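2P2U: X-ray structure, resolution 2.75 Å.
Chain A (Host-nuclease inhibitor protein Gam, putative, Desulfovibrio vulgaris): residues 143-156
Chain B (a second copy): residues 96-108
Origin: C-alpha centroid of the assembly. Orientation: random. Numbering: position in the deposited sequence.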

# COMPACT_ATOMS: atom_id res chain seq x y z
N ARG A 143 1.20 -32.09 15.70
CA ARG A 143 1.67 -31.84 14.36
C ARG A 143 2.18 -30.41 14.27
O ARG A 143 3.23 -30.13 13.70
CB ARG A 143 0.60 -32.14 13.34
CG ARG A 143 0.43 -33.65 13.20
CD ARG A 143 -0.39 -34.03 11.98
NE ARG A 143 0.39 -33.83 10.77
CZ ARG A 143 -0.09 -33.52 9.56
NH1 ARG A 143 -1.39 -33.31 9.39
NH2 ARG A 143 0.73 -33.40 8.52
N LEU A 144 1.49 -29.50 14.92
CA LEU A 144 1.98 -28.18 14.97
C LEU A 144 3.33 -28.16 15.64
O LEU A 144 4.20 -27.43 15.18
CB LEU A 144 1.00 -27.27 15.69
CG LEU A 144 -0.37 -27.20 15.07
CD1 LEU A 144 -1.23 -26.37 16.03
CD2 LEU A 144 -0.30 -26.56 13.65
N GLU A 145 3.53 -28.90 16.72
CA GLU A 145 4.75 -28.80 17.51
C GLU A 145 5.95 -29.23 16.62
O GLU A 145 7.04 -28.65 16.72
CB GLU A 145 4.66 -29.60 18.84
CG GLU A 145 5.99 -29.79 19.69
CD GLU A 145 6.84 -31.08 19.19
OE1 GLU A 145 6.21 -32.22 18.94
OE2 GLU A 145 8.11 -30.95 19.02
N MSE A 146 5.73 -30.17 15.72
CA MSE A 146 6.83 -30.67 14.93
C MSE A 146 7.31 -29.67 13.89
O MSE A 146 8.52 -29.62 13.61
CB MSE A 146 6.50 -32.00 14.27
CG MSE A 146 6.47 -33.12 15.24
SE MSE A 146 6.35 -34.87 14.42
CE MSE A 146 4.54 -35.05 13.80
N VAL A 147 6.38 -28.87 13.36
CA VAL A 147 6.76 -27.83 12.46
C VAL A 147 7.04 -26.50 13.15
O VAL A 147 7.16 -25.45 12.47
CB VAL A 147 5.75 -27.64 11.40
CG1 VAL A 147 5.54 -28.93 10.68
CG2 VAL A 147 4.52 -27.13 11.97
N GLY A 148 7.17 -26.54 14.49
CA GLY A 148 7.57 -25.38 15.26
C GLY A 148 6.49 -24.37 15.52
O GLY A 148 6.80 -23.22 15.67
N LEU A 149 5.24 -24.82 15.60
CA LEU A 149 4.07 -23.93 15.74
C LEU A 149 3.22 -24.25 17.01
O LEU A 149 3.08 -25.41 17.38
CB LEU A 149 3.19 -24.04 14.50
CG LEU A 149 3.77 -23.47 13.22
CD1 LEU A 149 2.91 -23.67 12.01
CD2 LEU A 149 4.02 -22.01 13.41
N LYS A 150 2.63 -23.25 17.68
CA LYS A 150 1.69 -23.64 18.75
C LYS A 150 0.39 -22.86 18.64
O LYS A 150 0.39 -21.70 18.22
CB LYS A 150 2.29 -23.54 20.19
CG LYS A 150 2.97 -22.15 20.51
CD LYS A 150 3.43 -22.02 21.93
CE LYS A 150 4.39 -20.84 22.08
NZ LYS A 150 4.81 -20.65 23.51
N ARG A 151 -0.69 -23.53 19.02
CA ARG A 151 -1.97 -22.92 19.27
C ARG A 151 -1.86 -22.08 20.54
O ARG A 151 -1.51 -22.60 21.54
CB ARG A 151 -2.96 -24.04 19.49
CG ARG A 151 -4.35 -23.65 19.23
CD ARG A 151 -4.89 -24.27 17.97
NE ARG A 151 -4.63 -25.68 17.96
CZ ARG A 151 -4.90 -26.49 16.94
NH1 ARG A 151 -5.47 -26.04 15.82
NH2 ARG A 151 -4.58 -27.77 17.04
N ARG A 152 -2.03 -20.76 20.48
CA ARG A 152 -2.03 -19.86 21.66
C ARG A 152 -3.52 -19.60 21.90
O ARG A 152 -4.22 -19.06 21.00
CB ARG A 152 -1.40 -18.52 21.29
CG ARG A 152 -0.88 -17.69 22.45
CD ARG A 152 -1.34 -16.22 22.37
NE ARG A 152 -0.60 -15.27 21.51
CZ ARG A 152 -1.16 -14.49 20.57
NH1 ARG A 152 -0.40 -13.65 19.88
NH2 ARG A 152 -2.48 -14.53 20.29
N THR A 153 -4.05 -19.98 23.05
CA THR A 153 -5.48 -19.75 23.23
C THR A 153 -5.84 -18.68 24.31
O THR A 153 -5.70 -18.92 25.52
CB THR A 153 -6.28 -21.09 23.23
OG1 THR A 153 -7.53 -20.84 22.61
CG2 THR A 153 -6.50 -21.70 24.64
N THR A 154 -6.26 -17.49 23.86
CA THR A 154 -6.57 -16.36 24.77
C THR A 154 -8.06 -16.26 25.22
O THR A 154 -8.95 -16.45 24.38
CB THR A 154 -6.08 -15.01 24.11
OG1 THR A 154 -4.81 -14.63 24.65
CG2 THR A 154 -7.06 -13.89 24.32
N ASP A 155 -8.32 -16.02 26.52
CA ASP A 155 -9.65 -15.48 26.99
C ASP A 155 -9.60 -13.97 27.18
O ASP A 155 -9.11 -13.50 28.21
CB ASP A 155 -10.15 -16.12 28.29
CG ASP A 155 -11.63 -16.52 28.23
OD1 ASP A 155 -12.30 -16.23 27.19
OD2 ASP A 155 -12.14 -17.16 29.20
N ALA A 156 -10.09 -13.22 26.19
CA ALA A 156 -9.96 -11.74 26.19
C ALA A 156 -11.27 -10.99 26.55
O ALA A 156 -12.39 -11.44 26.17
CB ALA A 156 -9.39 -11.23 24.84
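Chain B (96-108) RLSTQIVQMSKIT

Chain B residues 96-103 form an extended strand that pairs antiparallel with strand 149-156 of chain A; the axes approach to 4.7 Å, with 145° between their N-to-C directions. Before its strand, chain A ends a helix at Met A146 and turns through Val A147 and Gly A148. The register runs from Ala A156 opposite Arg B96 to Leu A149 opposite Gln B103, and CA-CA distances alternate between wide, hydrogen-bonded pairs and narrow, non-hydrogen-bonded ones: 5.5 Å for Lys A150 and Val B102, 4.6 Å for Arg A151 and Ile B101. Each wide pair is closed by two backbone hydrogen bonds, such as Arg A152 N to Gln B100 O (2.8 Å) and Gln B100 N to Arg A152 O (3.0 Å). The ladder extends one bond past the strand of chain B, from Met B104 N to Gly A148 O (2.8 Å), where chain B enters a type I turn, Met B104 to Ile B107. Gly A148 has positive phi, and a CB there would lie 2.7 Å from Ile B107 CG2, a clash.

Side chains alternate between the two faces of the sheet. On one, Thr A153 OG1 and Thr B99 OG1 share a hydrogen bond of 2.7 Å across a narrow pair, and Leu B97 CD2 packs 3.2 Å from Asp A155 OD1. Farther along this face Ile B101 CD1 reaches Leu A144 CD1 (4.3 Å), joining the helix end to the sheet. On the other, Arg A152 NH2 gives Gln B100 OE1 a weak hydrogen bond (2.8 Å), while Val B102 CG2 lies over one face of the guanidinium, 4.3 Å from Arg A152 NH1. The selenomethionine Met B104 sets its CG 3.9 Å from Lys A150 CG and its SE 3.9 Å from Glu A145 O. A water accepts from Lys A150 NZ (2.8 Å) and bonds Ser B105 OG (3.1 Å), bridging the chains.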

# COMPACT_ATOMS: atom_id res chain seq x y z
N ARG B 96 -14.23 -13.36 25.56
CA ARG B 96 -14.35 -14.21 24.38
C ARG B 96 -13.10 -15.05 24.18
O ARG B 96 -12.01 -14.64 24.59
CB ARG B 96 -14.66 -13.40 23.13
CG ARG B 96 -15.49 -14.23 22.11
CD ARG B 96 -15.82 -13.47 20.76
NE ARG B 96 -14.99 -12.26 20.52
CZ ARG B 96 -15.49 -11.03 20.39
NH1 ARG B 96 -16.82 -10.84 20.49
NH2 ARG B 96 -14.69 -9.99 20.15
N LEU B 97 -13.27 -16.23 23.56
CA LEU B 97 -12.12 -17.13 23.25
C LEU B 97 -11.66 -16.96 21.83
O LEU B 97 -12.41 -17.23 20.90
CB LEU B 97 -12.44 -18.61 23.50
CG LEU B 97 -12.24 -19.07 24.96
CD1 LEU B 97 -12.42 -20.58 25.11
CD2 LEU B 97 -10.89 -18.60 25.54
N SER B 98 -10.44 -16.48 21.66
CA SER B 98 -9.83 -16.36 20.35
C SER B 98 -8.59 -17.25 20.34
O SER B 98 -7.66 -17.11 21.16
CB SER B 98 -9.47 -14.90 20.02
OG SER B 98 -8.53 -14.33 20.95
N THR B 99 -8.60 -18.20 19.42
CA THR B 99 -7.45 -19.03 19.16
C THR B 99 -6.57 -18.40 18.05
O THR B 99 -7.05 -17.99 16.99
CB THR B 99 -7.96 -20.44 18.88
OG1 THR B 99 -7.63 -21.26 19.99
CG2 THR B 99 -7.46 -21.04 17.55
N GLN B 100 -5.28 -18.30 18.31
CA GLN B 100 -4.36 -17.90 17.24
C GLN B 100 -3.18 -18.93 17.10
O GLN B 100 -2.71 -19.48 18.09
CB GLN B 100 -3.88 -16.45 17.50
CG GLN B 100 -3.55 -15.62 16.25
CD GLN B 100 -2.36 -14.68 16.46
OE1 GLN B 100 -2.14 -14.18 17.58
NE2 GLN B 100 -1.54 -14.47 15.39
N ILE B 101 -2.73 -19.20 15.89
CA ILE B 101 -1.58 -20.08 15.66
C ILE B 101 -0.30 -19.27 15.51
O ILE B 101 -0.27 -18.36 14.71
CB ILE B 101 -1.77 -20.99 14.45
CG1 ILE B 101 -2.69 -22.11 14.86
CG2 ILE B 101 -0.46 -21.60 14.06
CD1 ILE B 101 -2.96 -23.11 13.77
N VAL B 102 0.74 -19.62 16.25
CA VAL B 102 1.89 -18.72 16.35
C VAL B 102 3.25 -19.47 16.34
O VAL B 102 3.27 -20.70 16.48
CB VAL B 102 1.69 -17.84 17.58
CG1 VAL B 102 2.87 -16.93 17.79
CG2 VAL B 102 0.46 -16.97 17.36
N GLN B 103 4.38 -18.78 16.16
CA GLN B 103 5.67 -19.49 16.14
C GLN B 103 6.00 -20.04 17.52
O GLN B 103 5.68 -19.39 18.47
CB GLN B 103 6.83 -18.63 15.63
CG GLN B 103 6.79 -18.29 14.18
CD GLN B 103 6.62 -19.48 13.28
OE1 GLN B 103 5.73 -19.47 12.41
NE2 GLN B 103 7.46 -20.53 13.46
N MSE B 104 6.65 -21.19 17.64
CA MSE B 104 7.15 -21.56 18.95
C MSE B 104 8.28 -20.66 19.38
O MSE B 104 8.69 -19.78 18.62
CB MSE B 104 7.53 -23.00 19.03
CG MSE B 104 6.31 -23.78 19.37
SE MSE B 104 6.57 -25.70 19.29
CE MSE B 104 7.95 -25.92 20.73
N SER B 105 8.80 -20.86 20.59
CA SER B 105 9.69 -19.81 21.11
C SER B 105 10.94 -19.56 20.26
O SER B 105 11.18 -18.40 19.91
CB SER B 105 10.03 -19.94 22.60
OG SER B 105 10.07 -21.33 23.03
N LYS B 106 11.77 -20.54 19.93
CA LYS B 106 12.97 -19.99 19.29
C LYS B 106 13.02 -20.23 17.80
O LYS B 106 14.12 -20.31 17.24
CB LYS B 106 14.24 -20.45 19.97
CG LYS B 106 14.15 -20.56 21.50
CD LYS B 106 15.18 -21.51 22.03
CE LYS B 106 14.54 -22.52 22.98
NZ LYS B 106 15.64 -23.30 23.61
N ILE B 107 11.84 -20.34 17.18
CA ILE B 107 11.69 -20.84 15.85
C ILE B 107 11.13 -19.78 14.88
O ILE B 107 10.00 -19.39 14.97
CB ILE B 107 10.66 -22.00 15.83
CG1 ILE B 107 10.85 -23.00 16.98
CG2 ILE B 107 10.56 -22.68 14.43
CD1 ILE B 107 11.88 -24.02 16.84
N THR B 108 11.89 -19.38 13.90
CA THR B 108 11.41 -18.39 12.99
C THR B 108 10.46 -19.00 12.03
O THR B 108 10.48 -20.17 11.82
CB THR B 108 12.55 -17.86 12.14
OG1 THR B 108 13.16 -19.00 11.48
CG2 THR B 108 13.54 -17.13 12.95
O HOH W 1 7.07 -22.19 22.83